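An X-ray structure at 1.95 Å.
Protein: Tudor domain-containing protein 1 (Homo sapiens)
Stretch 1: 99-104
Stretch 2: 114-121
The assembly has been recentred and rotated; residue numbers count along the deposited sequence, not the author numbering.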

# COMPACT_ATOMS: atom_id res chain seq x y z
N TRP A 99 11.74 -10.22 1.51
CA TRP A 99 10.47 -10.80 1.81
C TRP A 99 9.51 -9.73 2.38
O TRP A 99 9.89 -8.94 3.23
N TYR A 100 8.29 -9.72 1.86
CA TYR A 100 7.26 -8.73 2.20
C TYR A 100 5.97 -9.44 2.44
O TYR A 100 5.79 -10.56 1.96
N ARG A 101 5.03 -8.78 3.11
CA ARG A 101 3.67 -9.31 3.25
C ARG A 101 2.84 -9.03 2.00
O ARG A 101 2.90 -7.97 1.35
N ALA A 102 2.10 -10.06 1.55
CA ALA A 102 1.46 -9.92 0.29
C ALA A 102 0.11 -10.66 0.27
O ALA A 102 -0.02 -11.70 0.88
N SER A 103 -0.85 -10.02 -0.38
CA SER A 103 -2.20 -10.59 -0.62
C SER A 103 -2.21 -11.30 -1.94
O SER A 103 -1.80 -10.75 -2.92
N VAL A 104 -2.73 -12.52 -1.98
CA VAL A 104 -2.86 -13.25 -3.24
C VAL A 104 -4.05 -12.73 -4.05
O VAL A 104 -5.17 -12.90 -3.61
N LEU A 114 -0.57 -13.12 -9.14
CA LEU A 114 -0.59 -11.66 -9.00
C LEU A 114 -0.69 -11.37 -7.51
O LEU A 114 -1.58 -11.90 -6.87
N VAL A 115 0.30 -10.65 -6.95
CA VAL A 115 0.26 -10.36 -5.52
C VAL A 115 0.32 -8.83 -5.26
O VAL A 115 0.93 -8.14 -6.04
N GLY A 116 -0.38 -8.37 -4.24
CA GLY A 116 -0.29 -6.96 -3.76
C GLY A 116 0.50 -6.86 -2.48
O GLY A 116 0.27 -7.64 -1.53
N TYR A 117 1.47 -5.95 -2.45
CA TYR A 117 2.31 -5.79 -1.25
C TYR A 117 1.56 -4.95 -0.27
O TYR A 117 1.38 -3.72 -0.48
N VAL A 118 1.08 -5.59 0.79
CA VAL A 118 0.07 -4.94 1.63
C VAL A 118 0.64 -3.79 2.52
O VAL A 118 -0.07 -2.99 3.11
N ASP A 119 1.92 -3.75 2.61
CA ASP A 119 2.57 -2.66 3.41
C ASP A 119 3.09 -1.52 2.58
O ASP A 119 3.59 -0.47 3.16
N TYR A 120 2.95 -1.63 1.25
CA TYR A 120 3.57 -0.69 0.32
C TYR A 120 2.64 -0.23 -0.75
O TYR A 120 2.73 0.93 -1.17
N GLY A 121 1.78 -1.11 -1.27
CA GLY A 121 0.81 -0.74 -2.23
C GLY A 121 1.05 -1.09 -3.67
O GLY A 121 0.11 -0.98 -4.52

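Packing of strand 99-104 against strand 114-117 and the turn that follows it in the Tudor domain-containing protein 1 structure. The strands run antiparallel, and the backbone sets the register: Ser103 N donates to Gly116 O (2.9 Å) and Gly116 N returns a bond to Ser103 O (3.1 Å). This pairing places Ala102 opposite Tyr117 and Val104 opposite Val115, with these four side chains on one face of the sheet and Ser103 on the other. Past the strand, Val118 N still reaches back to Arg101 O (3.0 Å), so the turn remains tied to the first strand.

Charged contacts centre on Arg101, whose m, t, m side chain (chi1 to chi3) brings its guanidinium to the carboxylate of Asp119, itself m at chi1. The salt bridge is two-pronged: Arg101 NE donates to Asp119 OD2 and Arg101 NH2 to Asp119 OD1, both at 2.9 Å. OD1 lies at the guanidinium edge, near its plane, where the NH2 group can point at it.

Two waters reinforce this corner. Water 1 accepts from Arg101 N and donates to Asp119 OD2, its oxygen 2.7 Å from each of these atoms. Water 2 donates to Arg101 O (2.6 Å from the water oxygen) and accepts from Asp119 N (2.9 Å), linking the backbones where the strand pairing gives way to the turn.

Aromatic packing gathers around Tyr100, which points toward the second stretch with chi1 m. The edge of its ring is directed, with an offset, at the face of Tyr120; the planes stand at 90°, the centroids are 5.4 Å apart, and Tyr100 CD1 comes to 3.5 Å from Tyr120 CE1. Tyr117 approaches obliquely, its CD1 3.6 Å from Tyr100 CB. Both Tyr117 and Tyr120 are also m at chi1. The hydroxyls of Tyr100 and Tyr117 find hydrogen-bonding partners elsewhere in the structure.

Apolar contacts complete the packing. The small methyl of Ala102 sits near both Val115 and Tyr117, with Ala102 CB 4.0 Å from Val115 CB and 4.3 Å from Tyr117 CD1. Val115 is m; Val104, t, is buried too, but its side chain comes no nearer than 4.8 Å, from Val104 CG1 to Leu114 O. Val118, m and set sideways, spreads its two methyls: CG2 lies 3.6 Å from Arg101 CB, while CG1 lies 3.9 Å from Ser103 CB. Gly116 offers no side chain to Ser103, which is t at chi1. Trp99 points away and makes no contact here.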

# COMPACT_ATOMS: atom_id res chain seq x y z
CB TRP A 99 10.65 -11.93 2.79
CG TRP A 99 11.26 -13.15 2.11
CD1 TRP A 99 12.60 -13.52 2.13
CD2 TRP A 99 10.60 -14.12 1.32
NE1 TRP A 99 12.79 -14.64 1.42
CE2 TRP A 99 11.60 -15.06 0.91
CE3 TRP A 99 9.27 -14.33 0.92
CZ2 TRP A 99 11.30 -16.16 0.13
CZ3 TRP A 99 8.98 -15.43 0.12
CH2 TRP A 99 10.00 -16.35 -0.26
CB TYR A 100 7.15 -7.70 1.06
CG TYR A 100 8.38 -6.83 0.90
CD1 TYR A 100 8.56 -5.66 1.59
CD2 TYR A 100 9.39 -7.22 0.05
CE1 TYR A 100 9.76 -4.90 1.47
CE2 TYR A 100 10.53 -6.50 -0.12
CZ TYR A 100 10.73 -5.33 0.61
OH TYR A 100 11.88 -4.68 0.33
CB ARG A 101 3.03 -8.80 4.53
CG ARG A 101 3.87 -9.12 5.74
CD ARG A 101 3.19 -8.81 7.02
NE ARG A 101 2.69 -7.43 7.10
CZ ARG A 101 2.18 -6.90 8.18
NH1 ARG A 101 2.07 -7.58 9.30
NH2 ARG A 101 1.75 -5.67 8.16
CB ALA A 102 2.33 -10.44 -0.81
CB SER A 103 -3.19 -9.45 -0.67
OG SER A 103 -4.49 -9.95 -0.71
CB VAL A 104 -3.02 -14.73 -2.91
CG1 VAL A 104 -3.20 -15.57 -4.18
CG2 VAL A 104 -1.83 -15.19 -2.08
CB LEU A 114 -1.76 -11.09 -9.75
CG LEU A 114 -1.95 -9.59 -9.63
CD1 LEU A 114 -0.80 -8.85 -10.27
CD2 LEU A 114 -3.27 -9.20 -10.25
CB VAL A 115 1.38 -11.04 -4.70
CG1 VAL A 115 1.33 -12.59 -4.83
CG2 VAL A 115 2.79 -10.50 -5.03
CB TYR A 117 3.65 -5.20 -1.60
CG TYR A 117 4.50 -6.15 -2.41
CD1 TYR A 117 5.09 -7.25 -1.82
CD2 TYR A 117 4.62 -6.02 -3.79
CE1 TYR A 117 5.85 -8.13 -2.55
CE2 TYR A 117 5.36 -6.90 -4.52
CZ TYR A 117 5.96 -8.00 -3.91
OH TYR A 117 6.75 -8.87 -4.66
CB VAL A 118 -0.63 -5.92 2.54
CG1 VAL A 118 -1.49 -6.84 1.73
CG2 VAL A 118 0.33 -6.67 3.46
CB ASP A 119 3.66 -3.31 4.20
CG ASP A 119 3.14 -4.18 5.27
OD1 ASP A 119 2.19 -3.77 6.03
OD2 ASP A 119 3.74 -5.26 5.40
CB TYR A 120 4.89 -1.23 -0.33
CG TYR A 120 5.97 -1.36 0.66
CD1 TYR A 120 6.04 -2.48 1.48
CD2 TYR A 120 6.93 -0.35 0.82
CE1 TYR A 120 6.98 -2.61 2.44
CE2 TYR A 120 7.90 -0.45 1.83
CZ TYR A 120 7.92 -1.58 2.61
OH TYR A 120 8.80 -1.78 3.63
O HOH W 1 5.82 -6.36 4.05
O HOH W 2 4.01 -5.59 1.70